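Local coordinates for hypothetical protein Aq_1549 (Aquifex aeolicus, PDB 2E8E) that is of unknown function but, as an OsmC-family protein, probably acts as a thiol-dependent peroxiredoxin that reduces peroxides, at residues E60-K65 and V88-V93. Sequence-based numbering, arbitrary orientation.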
loop_
_atom_site.group_PDB
_atom_site.type_symbol
_atom_site.label_atom_id
_atom_site.label_comp_id
_atom_site.label_asym_id
_atom_site.label_seq_id
_atom_site.Cartn_x
_atom_site.Cartn_y
_atom_site.Cartn_z
ATOM N N GLU A 60 -1.006 26.139 -12.866
ATOM C CA GLU A 60 -2.006 25.651 -13.804
ATOM C C GLU A 60 -1.576 24.251 -14.213
ATOM O O GLU A 60 -0.713 24.076 -15.073
ATOM C CB GLU A 60 -2.079 26.579 -15.019
ATOM C CG GLU A 60 -2.542 27.986 -14.665
ATOM C CD GLU A 60 -2.420 28.964 -15.821
ATOM O OE1 GLU A 60 -3.026 28.714 -16.885
ATOM O OE2 GLU A 60 -1.717 29.985 -15.658
ATOM N N VAL A 61 -2.180 23.254 -13.578
ATOM C CA VAL A 61 -1.844 21.867 -13.849
ATOM C C VAL A 61 -2.732 21.192 -14.883
ATOM O O VAL A 61 -3.953 21.142 -14.735
ATOM C CB VAL A 61 -1.896 21.031 -12.555
ATOM C CG1 VAL A 61 -1.581 19.573 -12.864
ATOM C CG2 VAL A 61 -0.916 21.590 -11.540
ATOM N N LYS A 62 -2.104 20.673 -15.932
ATOM C CA LYS A 62 -2.822 19.959 -16.976
ATOM C C LYS A 62 -2.765 18.479 -16.614
ATOM O O LYS A 62 -3.717 17.731 -16.838
ATOM C CB LYS A 62 -2.161 20.173 -18.339
ATOM C CG LYS A 62 -2.788 19.346 -19.449
ATOM C CD LYS A 62 -1.971 19.386 -20.731
ATOM C CE LYS A 62 -1.868 20.792 -21.295
ATOM N NZ LYS A 62 -1.150 20.784 -22.603
ATOM N N ASP A 63 -1.640 18.063 -16.041
ATOM C CA ASP A 63 -1.468 16.670 -15.653
ATOM C C ASP A 63 -0.313 16.509 -14.673
ATOM O O ASP A 63 0.591 17.344 -14.601
ATOM C CB ASP A 63 -1.219 15.816 -16.903
ATOM C CG ASP A 63 -1.379 14.322 -16.643
ATOM O OD1 ASP A 63 -1.906 13.944 -15.577
ATOM O OD2 ASP A 63 -0.983 13.528 -17.522
ATOM N N ILE A 64 -0.366 15.434 -13.896
ATOM C CA ILE A 64 0.683 15.122 -12.936
ATOM C C ILE A 64 0.932 13.638 -13.127
ATOM O O ILE A 64 0.008 12.832 -13.020
ATOM C CB ILE A 64 0.237 15.372 -11.474
ATOM C CG1 ILE A 64 -0.000 16.865 -11.246
ATOM C CG2 ILE A 64 1.300 14.843 -10.505
ATOM C CD1 ILE A 64 -0.541 17.206 -9.872
ATOM N N LYS A 65 2.170 13.286 -13.452
ATOM C CA LYS A 65 2.537 11.894 -13.653
ATOM C C LYS A 65 3.567 11.521 -12.602
ATOM O O LYS A 65 4.507 12.274 -12.348
ATOM C CB LYS A 65 3.125 11.691 -15.050
ATOM C CG LYS A 65 2.159 12.004 -16.188
ATOM C CD LYS A 65 2.806 11.737 -17.536
ATOM C CE LYS A 65 1.837 11.996 -18.679
ATOM N NZ LYS A 65 2.489 11.793 -20.006
ATOM N N VAL A 88 6.363 14.335 -12.404
ATOM C CA VAL A 88 6.370 15.147 -13.613
ATOM C C VAL A 88 5.096 15.984 -13.629
ATOM O O VAL A 88 3.991 15.445 -13.708
ATOM C CB VAL A 88 6.418 14.273 -14.892
ATOM C CG1 VAL A 88 6.340 15.161 -16.133
ATOM C CG2 VAL A 88 7.698 13.446 -14.918
ATOM N N ALA A 89 5.246 17.301 -13.524
ATOM C CA ALA A 89 4.089 18.185 -13.552
ATOM C C ALA A 89 4.000 18.745 -14.964
ATOM O O ALA A 89 5.001 19.198 -15.517
ATOM C CB ALA A 89 4.249 19.313 -12.543
ATOM N N VAL A 90 2.805 18.702 -15.540
ATOM C CA VAL A 90 2.588 19.183 -16.900
ATOM C C VAL A 90 1.635 20.368 -16.894
ATOM O O VAL A 90 0.549 20.288 -16.323
ATOM C CB VAL A 90 1.978 18.064 -17.786
ATOM C CG1 VAL A 90 1.802 18.555 -19.213
ATOM C CG2 VAL A 90 2.863 16.823 -17.740
ATOM N N GLY A 91 2.044 21.466 -17.532
ATOM C CA GLY A 91 1.204 22.649 -17.591
ATOM C C GLY A 91 2.020 23.905 -17.356
ATOM O O GLY A 91 3.218 23.927 -17.619
ATOM N N LYS A 92 1.373 24.963 -16.881
ATOM C CA LYS A 92 2.087 26.199 -16.586
ATOM C C LYS A 92 2.497 26.059 -15.128
ATOM O O LYS A 92 1.892 26.654 -14.238
ATOM C CB LYS A 92 1.173 27.411 -16.768
ATOM C CG LYS A 92 0.673 27.623 -18.194
ATOM C CD LYS A 92 -0.282 28.812 -18.254
ATOM C CE LYS A 92 -0.901 28.993 -19.634
ATOM N NZ LYS A 92 0.093 29.410 -20.657
ATOM N N VAL A 93 3.516 25.240 -14.896
ATOM C CA VAL A 93 4.011 24.974 -13.553
ATOM C C VAL A 93 5.482 25.345 -13.441
ATOM O O VAL A 93 6.302 24.921 -14.251
ATOM C CB VAL A 93 3.854 23.473 -13.201
ATOM C CG1 VAL A 93 4.223 23.233 -11.746
ATOM C CG2 VAL A 93 2.430 23.021 -13.484
#
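Seven main-chain hydrogen bonds, one of them weak, join E60-K65 to V88-V93, the open end of an antiparallel hairpin, and a classic beta bulge interrupts its regular ladder. In the regular part K65 and V88 form a hydrogen-bonded pair, the nearly straight bond from K65 N to V88 O (2.8 Å, 173°) matched by one from V88 N to K65 O. At the bulge V90 O accepts two hydrogen bonds: K62 N lies in its carbonyl plane at 2.7 Å, whereas D63 N, at 3.1 Å, sits above that plane. V90 N returns a bond to D63 O. Past the bulge, E60 N reaches K92 O, while the reverse bond, K92 N to E60 O, is weak.

Between these pairs G91 adopts backbone angles (phi 137°) suited to a residue without a side chain, and its CA comes within 3.5 Å of E60 O in a CH-O contact.

Among apolar groups, V90 sets CB against the D63 CB at 4.0 Å, and its CG1 brushes K62 CD obliquely. The opposite face, with I64, is roofed by Y51 and L54 of helix 34-56; V61 CG2 and V93 CG2 meet nearby, also under L54.

The charged chains of E60 and K92 run side by side, carboxylate over methylene: E60 OE1 lies 3.1 Å from K92 CD, yet 4.9 Å from NZ, which has a long, weak ion pair with E132. K62 NZ turns away from V90 to a salt bridge with E131 and a hydrogen bond to the E132 carbonyl oxygen. K65 extends the sheet into the second subunit. The chemistry thus implies a junction fixed by main-chain bonds, with charge attraction between E60 and K92 probably modest, since their charged atoms do not touch and E60 is exposed.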